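Local coordinates for PA3566 protein (Pseudomonas aeruginosa, PDB 1X7V) that is of unknown function but, as a member of the antibiotic biosynthesis monooxygenase family, may have oxidoreductase activity, at residues T14-P17 with G18-E21; E59-D63 with D64-E68; R69-T73 with E74-R78; R81-E84 with A85-Q88. All coordinates share one frame; numbering follows the deposited sequence.

Overall arrangement
All four contacts are local, two at turns, one at a helix start and one at a break between helices. Interactions 1 and 2 join strands to helices at opposite sides of the chain's centre, their own centres about 28 Å apart, and each mixes buried and exposed residues; interactions 3 and 4 are surface contacts. Interactions 2 and 3 share helix 64-71: interaction 2 sets one indole against A66 and L67, interaction 3 gathers H70, H75 and F76, and each has a side-chain N-cap bond. In interactions 1 and 4 backbone bonds close the turns, and small or aliphatic groups fill in. These two meet where strands 7-15 and 87-96 pair, their centres about 10 Å apart.

Interaction 1 (T14-P17 with G18-E21); sequences TAAP and GHAE
A16 and H19 close a type II beta turn with the backbone bond from H19 N to A16 O, 2.9 Å long and bent to 155° at the hydrogen. P17 and G18 fill its two central positions. The proline ring suits the first, and the positive phi of G18 (88°) is one that glycine takes readily, since a CB there would be jammed against the carbonyl oxygen of P17. The turn lets the chain leave the end of strand 7-15 and enter helix 20-36, the first strand-to-helix connection of the alpha-beta plait. H19 is the N-cap residue of that helix.

Polar and ring contacts gather around the H19 side chain. CG lies anti to its own carbonyl carbon and beside the backbone N (chi1 -62°), which brings the imidazole alongside the turn. A16 O approaches the ring at its edge, in its plane, and is 3.4 Å from H19 CB. P17 O comes to H19 CD2 from an oblique direction, 3.3 Å away. L86, from the neighbouring loop, also packs on H19.

Apolar contacts are made by the alanine methyls. A16 CB touches H19 CD2 at 3.9 Å. A15 CB, the last strand methyl, points toward the start of the helix and rests 3.9 Å from A20 CA, with H19 O at the same distance from that methyl. Both A15 and A20 are buried, and H53 of a second loop packs against the two of them.

Interaction 2 (E59-D63 with D64-E68); sequences EQWRD and DAALE
D63 caps helix 64-71; the CB of D64, the first helical residue, points away from the segment before it. At A65 the methyl sits beside the carboxylate of D63. A66 is gripped by the cap, its N bonding D63 OD1 at 3.0 Å. The donor meets the oxygen on its anti side, 29° out of the carboxylate plane. That reach depends on D63 CG standing between its backbone N and carbonyl carbon (chi1 48°), and A66 N makes a second, weak bond to D63 O. A66 CB touches W61 CE3 at 3.8 Å, obliquely to the indole. L67 N bonds D63 O at 3.3 Å, nearly straight, while L67 CD1 reaches over one face of W61 as a CH-pi contact, 4.2 Å from the centroid of the five-membered ring. The two side chains cross at about a right angle. E59 OE1 holds the indole from its edge, accepting from W61 NE1 at 2.8 Å in the ring plane, which should limit its rotation. This is an Asp N-cap at the start of helix 64-71, set just past the end of strand 54-61 in the plait.

Interaction 3 (R69-T73 with E74-R78); sequences RHQNT and EHFLR
T73 O opens helix 74-80 by accepting from L77 N at 3.0 Å, while T73 N and T73 OG1 both bond back to H70 O. T73 is the N-cap: its OG1 accepts from F76 N at 3.3 Å and donates to H70 O at 2.7 Å, tying the end of one helix to the start of the next. It can do both because OG1 sits between the backbone N and carbonyl carbon (chi1 60°). T73 OG1 also lies over one face of the H75 imidazole, 3.1 Å from H75 CE1 and offset toward the rim. F76 points its edge at the face of H70 in an offset edge-to-face pair, with centroids 5.1 Å apart and planes at 64°. Q71 CA covers a face of F76 in a CH-pi contact, and Q71 CG packs on F76 CZ. H70 and H75 meet rim to rim. Both imidazoles are held by E37: H70 ND1 and H75 NE2 each bond its OE2. The break between helices 64-71 and 74-80 is therefore anchored just after helix 20-36, whose S34 also touches both histidines, while H70 reaches inward to W61 and Y43 of the sheet.

Interaction 4 (R81-E84 with A85-Q88); sequences RGNE and ALLQ
L86 packs back on N83 across a short 3-10 turn. L86 CB lies 3.3 Å from N83 O. With CG anti to the L86 carbonyl carbon, beside the backbone N (chi1 -63°), L86 CG stays near N83 O, at 3.7 Å. The branch L86 CD1 then comes to rest 3.8 Å from N83 OD1. H19 and A22 pack on the same leucine, so it reaches from this turn to the start of helix 20-36.

The backbone supplies the closure. L86 N bonds N83 O at 2.8 Å, and L87 N bonds E84 O at 3.1 Å, each spanning three residues. In both the donor sits above the carbonyl plane, by 46° and 56°, off the direction of the lone pairs. L87 faces the turn, its CB 3.5 Å from E84 O, and L87 also packs on I13 and L23. N83 ND2 is held elsewhere, bonding F79 O at the end of helix 74-80 and E26 OE1 of helix 20-36.

Across the turn the polar bonds are thus made by main chain alone, while the leucine carbons pack beside carbonyl and amide oxygens; the asparagine amide spends its N-H groups on helices, tying the link that leads to strand 87-96 to helices 74-80 and 20-36.

Interaction 1 (T14-P17 with G18-E21)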
ATOM      1  N   THR A  14      -2.022  -6.179   7.997  1.00 71.91           N
ATOM      2  CA  THR A  14      -2.740  -7.294   8.665  1.00 72.06           C
ATOM      3  C   THR A  14      -4.040  -6.734   9.205  1.00 71.08           C
ATOM      4  O   THR A  14      -4.026  -5.801  10.046  1.00 70.97           O
ATOM      5  CB  THR A  14      -1.950  -7.895   9.842  1.00 73.69           C
ATOM      6  OG1 THR A  14      -0.600  -8.226   9.447  1.00 73.43           O
ATOM      7  CG2 THR A  14      -2.622  -9.134  10.314  1.00 74.27           C
ATOM      8  N   ALA A  15      -5.167  -7.287   8.739  1.00 70.67           N
ATOM      9  CA  ALA A  15      -6.477  -6.878   9.241  1.00 70.55           C
ATOM     10  C   ALA A  15      -6.732  -7.455  10.634  1.00 70.60           C
ATOM     11  O   ALA A  15      -6.279  -8.559  10.954  1.00 70.52           O
ATOM     12  CB  ALA A  15      -7.551  -7.330   8.294  1.00 70.89           C
ATOM     13  N   ALA A  16      -7.478  -6.725  11.448  1.00 69.47           N
ATOM     14  CA  ALA A  16      -7.946  -7.217  12.697  1.00 70.04           C
ATOM     15  C   ALA A  16      -8.777  -8.479  12.417  1.00 69.85           C
ATOM     16  O   ALA A  16      -9.474  -8.521  11.398  1.00 68.04           O
ATOM     17  CB  ALA A  16      -8.836  -6.195  13.378  1.00 70.43           C
ATOM     18  N   PRO A  17      -8.712  -9.470  13.300  1.00 70.44           N
ATOM     19  CA  PRO A  17      -9.522 -10.692  13.118  1.00 70.19           C
ATOM     20  C   PRO A  17     -11.000 -10.433  12.760  1.00 70.13           C
ATOM     21  O   PRO A  17     -11.714  -9.661  13.436  1.00 69.48           O
ATOM     22  CB  PRO A  17      -9.427 -11.379  14.476  1.00 71.13           C
ATOM     23  CG  PRO A  17      -8.110 -10.940  15.019  1.00 71.85           C
ATOM     24  CD  PRO A  17      -7.883  -9.534  14.513  1.00 71.99           C
ATOM     25  N   GLY A  18     -11.485 -11.106  11.711  1.00 69.96           N
ATOM     26  CA  GLY A  18     -12.847 -10.926  11.258  1.00 69.85           C
ATOM     27  C   GLY A  18     -13.047  -9.811  10.243  1.00 70.40           C
ATOM     28  O   GLY A  18     -14.096  -9.750   9.651  1.00 70.78           O
ATOM     29  N   HIS A  19     -12.048  -8.918  10.073  1.00 70.18           N
ATOM     30  CA  HIS A  19     -12.165  -7.734   9.205  1.00 69.69           C
ATOM     31  C   HIS A  19     -11.420  -7.770   7.868  1.00 69.20           C
ATOM     32  O   HIS A  19     -11.230  -6.725   7.270  1.00 68.17           O
ATOM     33  CB  HIS A  19     -11.777  -6.494   9.997  1.00 70.18           C
ATOM     34  CG  HIS A  19     -12.676  -6.235  11.160  1.00 73.34           C
ATOM     35  ND1 HIS A  19     -13.873  -5.557  11.042  1.00 77.37           N
ATOM     36  CD2 HIS A  19     -12.626  -6.680  12.437  1.00 75.55           C
ATOM     37  CE1 HIS A  19     -14.477  -5.518  12.220  1.00 76.17           C
ATOM     38  NE2 HIS A  19     -13.734  -6.179  13.086  1.00 75.83           N
ATOM     39  N   ALA A  20     -11.041  -8.946   7.363  1.00 68.55           N
ATOM     40  CA  ALA A  20     -10.323  -9.075   6.092  1.00 69.11           C
ATOM     41  C   ALA A  20     -11.091  -8.505   4.912  1.00 69.48           C
ATOM     42  O   ALA A  20     -10.518  -7.825   4.068  1.00 70.47           O
ATOM     43  CB  ALA A  20      -9.939 -10.532   5.792  1.00 69.97           C
ATOM     44  N   GLU A  21     -12.384  -8.784   4.830  1.00 69.92           N
ATOM     45  CA  GLU A  21     -13.133  -8.324   3.688  1.00 71.39           C
ATOM     46  C   GLU A  21     -13.256  -6.814   3.644  1.00 69.74           C
ATOM     47  O   GLU A  21     -13.192  -6.217   2.558  1.00 70.31           O
ATOM     48  CB  GLU A  21     -14.512  -8.956   3.677  1.00 72.91           C
ATOM     49  CG  GLU A  21     -14.457 -10.491   3.530  1.00 79.21           C
ATOM     50  CD  GLU A  21     -14.274 -11.021   2.084  1.00 87.92           C
ATOM     51  OE1 GLU A  21     -13.435 -10.485   1.295  1.00 94.52           O
ATOM     52  OE2 GLU A  21     -14.948 -12.034   1.745  1.00 92.62           O
TER

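Interaction 2 (E59-D63 with D64-E68)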
ATOM      1  N   GLU A  59       5.108  -1.658  -4.249  1.00 70.68           N
ATOM      2  CA  GLU A  59       5.108  -0.335  -4.857  1.00 69.73           C
ATOM      3  C   GLU A  59       6.537   0.000  -5.336  1.00 70.14           C
ATOM      4  O   GLU A  59       7.497  -0.390  -4.677  1.00 69.62           O
ATOM      5  CB  GLU A  59       4.681   0.723  -3.841  1.00 69.82           C
ATOM      6  CG  GLU A  59       3.399   0.447  -3.074  1.00 71.01           C
ATOM      7  CD  GLU A  59       3.094   1.477  -2.034  1.00 73.77           C
ATOM      8  OE1 GLU A  59       3.641   2.611  -2.114  1.00 74.98           O
ATOM      9  OE2 GLU A  59       2.268   1.171  -1.123  1.00 80.84           O
ATOM     10  N   GLN A  60       6.650   0.716  -6.446  1.00 68.20           N
ATOM     11  CA  GLN A  60       7.922   1.310  -6.876  1.00 69.11           C
ATOM     12  C   GLN A  60       7.663   2.788  -7.168  1.00 69.49           C
ATOM     13  O   GLN A  60       6.684   3.175  -7.843  1.00 69.33           O
ATOM     14  CB  GLN A  60       8.485   0.608  -8.107  1.00 69.73           C
ATOM     15  CG  GLN A  60       8.932  -0.826  -7.907  1.00 69.99           C
ATOM     16  CD  GLN A  60       9.570  -1.358  -9.144  1.00 70.92           C
ATOM     17  OE1 GLN A  60      10.630  -0.869  -9.556  1.00 71.22           O
ATOM     18  NE2 GLN A  60       8.900  -2.304  -9.813  1.00 70.41           N
ATOM     19  N   TRP A  61       8.575   3.628  -6.715  1.00 69.44           N
ATOM     20  CA  TRP A  61       8.407   5.061  -6.856  1.00 70.02           C
ATOM     21  C   TRP A  61       9.701   5.592  -7.429  1.00 70.79           C
ATOM     22  O   TRP A  61      10.770   5.139  -7.048  1.00 68.97           O
ATOM     23  CB  TRP A  61       8.127   5.677  -5.477  1.00 70.40           C
ATOM     24  CG  TRP A  61       6.786   5.340  -4.939  1.00 70.92           C
ATOM     25  CD1 TRP A  61       6.489   4.414  -3.990  1.00 73.03           C
ATOM     26  CD2 TRP A  61       5.561   5.915  -5.350  1.00 71.96           C
ATOM     27  NE1 TRP A  61       5.112   4.356  -3.802  1.00 73.27           N
ATOM     28  CE2 TRP A  61       4.522   5.266  -4.637  1.00 71.94           C
ATOM     29  CE3 TRP A  61       5.223   6.912  -6.277  1.00 72.08           C
ATOM     30  CZ2 TRP A  61       3.188   5.635  -4.775  1.00 73.43           C
ATOM     31  CZ3 TRP A  61       3.869   7.232  -6.446  1.00 73.10           C
ATOM     32  CH2 TRP A  61       2.891   6.607  -5.693  1.00 73.28           C
ATOM     33  N   ARG A  62       9.619   6.537  -8.346  1.00 72.38           N
ATOM     34  CA  ARG A  62      10.826   7.075  -8.987  1.00 74.06           C
ATOM     35  C   ARG A  62      11.811   7.631  -7.946  1.00 74.26           C
ATOM     36  O   ARG A  62      13.011   7.459  -8.080  1.00 75.14           O
ATOM     37  CB  ARG A  62      10.417   8.159 -10.006  1.00 75.44           C
ATOM     38  CG  ARG A  62      11.198   8.172 -11.269  1.00 79.04           C
ATOM     39  CD  ARG A  62      10.729   9.311 -12.208  1.00 79.55           C
ATOM     40  NE  ARG A  62       9.720   9.055 -13.250  1.00 84.21           N
ATOM     41  CZ  ARG A  62       9.908   8.286 -14.331  1.00 86.63           C
ATOM     42  NH1 ARG A  62      11.025   7.565 -14.465  1.00 87.96           N
ATOM     43  NH2 ARG A  62       8.974   8.211 -15.291  1.00 83.71           N
ATOM     44  N   ASP A  63      11.317   8.317  -6.933  1.00 74.63           N
ATOM     45  CA  ASP A  63      12.165   8.904  -5.910  1.00 75.57           C
ATOM     46  C   ASP A  63      11.331   9.182  -4.680  1.00 75.73           C
ATOM     47  O   ASP A  63      10.107   8.971  -4.689  1.00 74.51           O
ATOM     48  CB  ASP A  63      12.822  10.171  -6.430  1.00 76.83           C
ATOM     49  CG  ASP A  63      11.849  11.149  -7.119  1.00 79.82           C
ATOM     50  OD1 ASP A  63      10.616  11.105  -6.905  1.00 81.51           O
ATOM     51  OD2 ASP A  63      12.338  12.011  -7.890  1.00 84.42           O
ATOM     52  N   ASP A  64      11.982   9.669  -3.626  1.00 76.06           N
ATOM     53  CA  ASP A  64      11.301  10.009  -2.382  1.00 75.86           C
ATOM     54  C   ASP A  64      10.222  11.072  -2.552  1.00 74.69           C
ATOM     55  O   ASP A  64       9.192  11.005  -1.879  1.00 74.13           O
ATOM     56  CB  ASP A  64      12.299  10.527  -1.341  1.00 76.67           C
ATOM     57  CG  ASP A  64      13.076   9.418  -0.673  1.00 79.86           C
ATOM     58  OD1 ASP A  64      12.748   8.213  -0.901  1.00 82.20           O
ATOM     59  OD2 ASP A  64      14.002   9.774   0.125  1.00 83.44           O
ATOM     60  N   ALA A  65      10.465  12.032  -3.447  1.00 74.64           N
ATOM     61  CA  ALA A  65       9.512  13.120  -3.659  1.00 75.18           C
ATOM     62  C   ALA A  65       8.202  12.578  -4.214  1.00 75.19           C
ATOM     63  O   ALA A  65       7.129  13.041  -3.822  1.00 74.33           O
ATOM     64  CB  ALA A  65      10.056  14.144  -4.558  1.00 75.80           C
ATOM     65  N   ALA A  66       8.297  11.583  -5.090  1.00 75.17           N
ATOM     66  CA  ALA A  66       7.084  10.943  -5.622  1.00 75.68           C
ATOM     67  C   ALA A  66       6.313  10.225  -4.530  1.00 75.73           C
ATOM     68  O   ALA A  66       5.092  10.389  -4.411  1.00 74.94           O
ATOM     69  CB  ALA A  66       7.418  10.021  -6.781  1.00 74.51           C
ATOM     70  N   LEU A  67       7.016   9.480  -3.679  1.00 76.57           N
ATOM     71  CA  LEU A  67       6.377   8.839  -2.520  1.00 76.88           C
ATOM     72  C   LEU A  67       5.751   9.856  -1.565  1.00 76.96           C
ATOM     73  O   LEU A  67       4.649   9.647  -1.043  1.00 76.53           O
ATOM     74  CB  LEU A  67       7.379   7.964  -1.766  1.00 77.85           C
ATOM     75  CG  LEU A  67       6.938   7.313  -0.450  1.00 78.16           C
ATOM     76  CD1 LEU A  67       5.652   6.570  -0.675  1.00 81.03           C
ATOM     77  CD2 LEU A  67       8.014   6.406   0.155  1.00 78.11           C
ATOM     78  N   GLU A  68       6.457  10.939  -1.314  1.00 77.26           N
ATOM     79  CA  GLU A  68       5.961  12.010  -0.429  1.00 77.36           C
ATOM     80  C   GLU A  68       4.675  12.640  -0.973  1.00 76.49           C
ATOM     81  O   GLU A  68       3.691  12.786  -0.273  1.00 74.88           O
ATOM     82  CB  GLU A  68       7.074  13.032  -0.172  1.00 79.06           C
ATOM     83  CG  GLU A  68       7.858  12.868   1.218  1.00 84.02           C
ATOM     84  CD  GLU A  68       8.817  11.627   1.463  1.00 90.59           C
ATOM     85  OE1 GLU A  68       9.968  11.887   1.914  1.00 95.91           O
ATOM     86  OE2 GLU A  68       8.443  10.417   1.320  1.00 92.53           O
TER

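Interaction 3 (R69-T73 with E74-R78)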
ATOM      1  N   ARG A  69       4.651  12.920  -2.263  1.00 76.32           N
ATOM      2  CA  ARG A  69       3.416  13.372  -2.916  1.00 77.02           C
ATOM      3  C   ARG A  69       2.242  12.350  -2.789  1.00 74.79           C
ATOM      4  O   ARG A  69       1.098  12.703  -2.523  1.00 72.94           O
ATOM      5  CB  ARG A  69       3.736  13.648  -4.380  1.00 77.37           C
ATOM      6  CG  ARG A  69       4.610  14.838  -4.654  1.00 81.82           C
ATOM      7  CD  ARG A  69       4.505  15.252  -6.131  1.00 83.23           C
ATOM      8  NE  ARG A  69       4.878  14.162  -7.033  1.00 87.89           N
ATOM      9  CZ  ARG A  69       6.124  13.915  -7.438  1.00 90.06           C
ATOM     10  NH1 ARG A  69       7.136  14.672  -7.005  1.00 90.24           N
ATOM     11  NH2 ARG A  69       6.366  12.876  -8.254  1.00 90.60           N
ATOM     12  N   HIS A  70       2.514  11.077  -2.999  1.00 74.84           N
ATOM     13  CA  HIS A  70       1.506  10.039  -2.793  1.00 75.68           C
ATOM     14  C   HIS A  70       0.759  10.153  -1.455  1.00 75.59           C
ATOM     15  O   HIS A  70      -0.471  10.026  -1.397  1.00 73.98           O
ATOM     16  CB  HIS A  70       2.162   8.667  -2.969  1.00 75.31           C
ATOM     17  CG  HIS A  70       1.300   7.501  -2.598  1.00 75.71           C
ATOM     18  ND1 HIS A  70       0.134   7.176  -3.264  1.00 74.39           N
ATOM     19  CD2 HIS A  70       1.464   6.555  -1.641  1.00 77.66           C
ATOM     20  CE1 HIS A  70      -0.379   6.081  -2.728  1.00 75.11           C
ATOM     21  NE2 HIS A  70       0.400   5.695  -1.728  1.00 76.07           N
ATOM     22  N   GLN A  71       1.472  10.491  -0.395  1.00 77.56           N
ATOM     23  CA  GLN A  71       0.831  10.565   0.933  1.00 78.25           C
ATOM     24  C   GLN A  71       0.013  11.814   1.209  1.00 78.99           C
ATOM     25  O   GLN A  71      -0.724  11.912   2.236  1.00 79.00           O
ATOM     26  CB  GLN A  71       1.875  10.428   2.003  1.00 80.34           C
ATOM     27  CG  GLN A  71       2.541   9.106   1.947  1.00 80.50           C
ATOM     28  CD  GLN A  71       3.640   9.071   2.905  1.00 85.83           C
ATOM     29  OE1 GLN A  71       3.381   9.005   4.142  1.00 81.82           O
ATOM     30  NE2 GLN A  71       4.894   9.145   2.401  1.00 83.87           N
ATOM     31  N   ASN A  72       0.125  12.779   0.306  1.00 77.25           N
ATOM     32  CA  ASN A  72      -0.687  13.956   0.402  1.00 78.23           C
ATOM     33  C   ASN A  72      -1.913  13.887  -0.471  1.00 77.72           C
ATOM     34  O   ASN A  72      -2.683  14.812  -0.486  1.00 78.19           O
ATOM     35  CB  ASN A  72       0.171  15.158   0.110  1.00 78.52           C
ATOM     36  CG  ASN A  72       1.163  15.400   1.231  1.00 80.87           C
ATOM     37  OD1 ASN A  72       0.944  16.269   2.059  1.00 85.64           O
ATOM     38  ND2 ASN A  72       2.184  14.556   1.335  1.00 84.28           N
ATOM     39  N   THR A  73      -2.102  12.762  -1.168  1.00 77.02           N
ATOM     40  CA  THR A  73      -3.224  12.640  -2.078  1.00 76.27           C
ATOM     41  C   THR A  73      -4.467  12.389  -1.281  1.00 77.01           C
ATOM     42  O   THR A  73      -4.403  11.884  -0.165  1.00 77.41           O
ATOM     43  CB  THR A  73      -3.037  11.499  -3.138  1.00 75.18           C
ATOM     44  OG1 THR A  73      -2.892  10.240  -2.473  1.00 73.61           O
ATOM     45  CG2 THR A  73      -1.818  11.748  -3.986  1.00 75.17           C
ATOM     46  N   GLU A  74      -5.585  12.701  -1.931  1.00 77.78           N
ATOM     47  CA  GLU A  74      -6.944  12.479  -1.464  1.00 78.62           C
ATOM     48  C   GLU A  74      -7.221  11.005  -1.195  1.00 77.31           C
ATOM     49  O   GLU A  74      -7.675  10.663  -0.132  1.00 76.18           O
ATOM     50  CB  GLU A  74      -7.876  12.973  -2.553  1.00 79.58           C
ATOM     51  CG  GLU A  74      -9.318  13.126  -2.176  1.00 83.26           C
ATOM     52  CD  GLU A  74     -10.119  14.063  -3.131  1.00 84.04           C
ATOM     53  OE1 GLU A  74     -11.312  14.336  -2.851  1.00 90.87           O
ATOM     54  OE2 GLU A  74      -9.563  14.556  -4.152  1.00 91.72           O
ATOM     55  N   HIS A  75      -6.908  10.148  -2.162  1.00 76.11           N
ATOM     56  CA  HIS A  75      -7.101   8.701  -2.011  1.00 76.49           C
ATOM     57  C   HIS A  75      -6.313   8.123  -0.850  1.00 76.59           C
ATOM     58  O   HIS A  75      -6.852   7.343  -0.044  1.00 76.48           O
ATOM     59  CB  HIS A  75      -6.881   7.911  -3.339  1.00 75.67           C
ATOM     60  CG  HIS A  75      -5.535   8.098  -3.966  1.00 75.29           C
ATOM     61  ND1 HIS A  75      -5.210   9.209  -4.711  1.00 75.68           N
ATOM     62  CD2 HIS A  75      -4.456   7.279  -4.010  1.00 75.02           C
ATOM     63  CE1 HIS A  75      -3.957   9.091  -5.144  1.00 77.37           C
ATOM     64  NE2 HIS A  75      -3.475   7.934  -4.721  1.00 76.11           N
ATOM     65  N   PHE A  76      -5.061   8.525  -0.714  1.00 76.48           N
ATOM     66  CA  PHE A  76      -4.258   8.014   0.345  1.00 78.34           C
ATOM     67  C   PHE A  76      -4.792   8.458   1.715  1.00 79.32           C
ATOM     68  O   PHE A  76      -4.841   7.667   2.681  1.00 80.61           O
ATOM     69  CB  PHE A  76      -2.822   8.491   0.205  1.00 78.62           C
ATOM     70  CG  PHE A  76      -1.930   7.993   1.305  1.00 79.09           C
ATOM     71  CD1 PHE A  76      -1.325   6.757   1.201  1.00 80.46           C
ATOM     72  CD2 PHE A  76      -1.750   8.750   2.465  1.00 80.31           C
ATOM     73  CE1 PHE A  76      -0.492   6.269   2.220  1.00 82.27           C
ATOM     74  CE2 PHE A  76      -0.937   8.258   3.512  1.00 81.21           C
ATOM     75  CZ  PHE A  76      -0.327   7.026   3.386  1.00 81.90           C
ATOM     76  N   LEU A  77      -5.163   9.726   1.824  1.00 79.37           N
ATOM     77  CA  LEU A  77      -5.689  10.216   3.105  1.00 80.23           C
ATOM     78  C   LEU A  77      -7.071   9.652   3.425  1.00 80.77           C
ATOM     79  O   LEU A  77      -7.372   9.433   4.590  1.00 80.18           O
ATOM     80  CB  LEU A  77      -5.680  11.723   3.163  1.00 80.09           C
ATOM     81  CG  LEU A  77      -4.280  12.332   3.188  1.00 80.62           C
ATOM     82  CD1 LEU A  77      -4.383  13.840   3.109  1.00 80.85           C
ATOM     83  CD2 LEU A  77      -3.431  11.916   4.403  1.00 81.13           C
ATOM     84  N   ARG A  78      -7.887   9.367   2.409  1.00 81.36           N
ATOM     85  CA  ARG A  78      -9.160   8.667   2.640  1.00 83.05           C
ATOM     86  C   ARG A  78      -9.004   7.261   3.248  1.00 82.29           C
ATOM     87  O   ARG A  78      -9.865   6.810   4.039  1.00 81.41           O
ATOM     88  CB  ARG A  78     -10.003   8.582   1.371  1.00 83.34           C
ATOM     89  CG  ARG A  78     -10.746   9.870   1.052  1.00 85.59           C
ATOM     90  CD  ARG A  78     -11.793   9.638  -0.031  1.00 88.62           C
ATOM     91  NE  ARG A  78     -11.157   9.178  -1.272  1.00 91.75           N
ATOM     92  CZ  ARG A  78     -11.023   9.898  -2.389  1.00 94.76           C
ATOM     93  NH1 ARG A  78     -11.524  11.138  -2.499  1.00 97.39           N
ATOM     94  NH2 ARG A  78     -10.401   9.364  -3.426  1.00 95.48           N
TER

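Interaction 4 (R81-E84 with A85-Q88)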
ATOM      1  N   ARG A  81      -8.503   7.754   6.888  1.00 83.20           N
ATOM      2  CA  ARG A  81      -9.653   8.317   7.599  1.00 83.71           C
ATOM      3  C   ARG A  81     -10.713   7.296   7.971  1.00 83.03           C
ATOM      4  O   ARG A  81     -11.676   7.054   7.241  1.00 83.02           O
ATOM      5  CB  ARG A  81     -10.305   9.450   6.799  1.00 83.74           C
ATOM      6  CG  ARG A  81      -9.491  10.652   6.837  1.00 85.58           C
ATOM      7  CD  ARG A  81      -9.941  11.671   5.827  1.00 88.31           C
ATOM      8  NE  ARG A  81     -11.348  12.012   6.000  1.00 90.96           N
ATOM      9  CZ  ARG A  81     -12.034  12.749   5.128  1.00 93.66           C
ATOM     10  NH1 ARG A  81     -11.441  13.209   4.022  1.00 94.67           N
ATOM     11  NH2 ARG A  81     -13.320  13.007   5.349  1.00 93.74           N
ATOM     12  N   GLY A  82     -10.537   6.732   9.149  1.00 81.74           N
ATOM     13  CA  GLY A  82     -11.572   5.951   9.766  1.00 81.44           C
ATOM     14  C   GLY A  82     -11.248   4.477   9.800  1.00 80.91           C
ATOM     15  O   GLY A  82     -11.979   3.725  10.418  1.00 81.40           O
ATOM     16  N   ASN A  83     -10.163   4.038   9.168  1.00 80.78           N
ATOM     17  CA  ASN A  83      -9.917   2.589   9.101  1.00 81.08           C
ATOM     18  C   ASN A  83      -9.037   1.983  10.212  1.00 80.91           C
ATOM     19  O   ASN A  83      -8.797   0.803  10.209  1.00 80.31           O
ATOM     20  CB  ASN A  83      -9.391   2.206   7.718  1.00 81.54           C
ATOM     21  CG  ASN A  83     -10.418   2.492   6.626  1.00 82.90           C
ATOM     22  OD1 ASN A  83     -11.590   2.166   6.792  1.00 83.63           O
ATOM     23  ND2 ASN A  83      -9.984   3.122   5.509  1.00 82.90           N
ATOM     24  N   GLU A  84      -8.619   2.769  11.192  1.00 80.64           N
ATOM     25  CA  GLU A  84      -7.643   2.285  12.155  1.00 80.24           C
ATOM     26  C   GLU A  84      -8.136   1.028  12.903  1.00 78.84           C
ATOM     27  O   GLU A  84      -7.354   0.116  13.134  1.00 78.42           O
ATOM     28  CB  GLU A  84      -7.261   3.404  13.130  1.00 80.53           C
ATOM     29  CG  GLU A  84      -6.252   3.006  14.177  1.00 82.09           C
ATOM     30  CD  GLU A  84      -5.690   4.207  14.989  1.00 83.86           C
ATOM     31  OE1 GLU A  84      -4.668   4.018  15.669  1.00 90.10           O
ATOM     32  OE2 GLU A  84      -6.255   5.315  14.951  1.00 88.31           O
ATOM     33  N   ALA A  85      -9.432   0.951  13.214  1.00 77.58           N
ATOM     34  CA  ALA A  85      -9.966  -0.227  13.912  1.00 77.41           C
ATOM     35  C   ALA A  85      -9.963  -1.499  13.061  1.00 76.15           C
ATOM     36  O   ALA A  85     -10.051  -2.603  13.607  1.00 76.65           O
ATOM     37  CB  ALA A  85     -11.357   0.035  14.463  1.00 77.76           C
ATOM     38  N   LEU A  86      -9.805  -1.353  11.750  1.00 75.24           N
ATOM     39  CA  LEU A  86      -9.705  -2.499  10.824  1.00 75.93           C
ATOM     40  C   LEU A  86      -8.312  -3.136  10.828  1.00 74.34           C
ATOM     41  O   LEU A  86      -8.139  -4.211  10.285  1.00 75.08           O
ATOM     42  CB  LEU A  86     -10.042  -2.091   9.375  1.00 76.19           C
ATOM     43  CG  LEU A  86     -11.422  -1.567   8.965  1.00 80.12           C
ATOM     44  CD1 LEU A  86     -11.552  -1.578   7.428  1.00 82.07           C
ATOM     45  CD2 LEU A  86     -12.545  -2.354   9.594  1.00 80.38           C
ATOM     46  N   LEU A  87      -7.324  -2.477  11.433  1.00 73.17           N
ATOM     47  CA  LEU A  87      -5.923  -2.829  11.297  1.00 73.54           C
ATOM     48  C   LEU A  87      -5.388  -3.424  12.584  1.00 73.78           C
ATOM     49  O   LEU A  87      -5.692  -2.935  13.669  1.00 75.22           O
ATOM     50  CB  LEU A  87      -5.073  -1.571  11.008  1.00 73.69           C
ATOM     51  CG  LEU A  87      -5.346  -0.796   9.749  1.00 77.25           C
ATOM     52  CD1 LEU A  87      -4.620   0.539   9.751  1.00 80.55           C
ATOM     53  CD2 LEU A  87      -4.904  -1.642   8.561  1.00 79.98           C
ATOM     54  N   GLN A  88      -4.551  -4.440  12.457  1.00 72.92           N
ATOM     55  CA  GLN A  88      -3.819  -5.014  13.538  1.00 72.46           C
ATOM     56  C   GLN A  88      -2.333  -4.585  13.428  1.00 70.77           C
ATOM     57  O   GLN A  88      -1.662  -4.439  14.443  1.00 70.37           O
ATOM     58  CB  GLN A  88      -3.886  -6.545  13.445  1.00 73.13           C
ATOM     59  CG  GLN A  88      -3.313  -7.288  14.659  1.00 77.00           C
ATOM     60  CD  GLN A  88      -3.278  -8.835  14.453  1.00 79.07           C
ATOM     61  OE1 GLN A  88      -2.194  -9.422  14.317  1.00 86.79           O
ATOM     62  NE2 GLN A  88      -4.452  -9.481  14.428  1.00 81.40           N
TER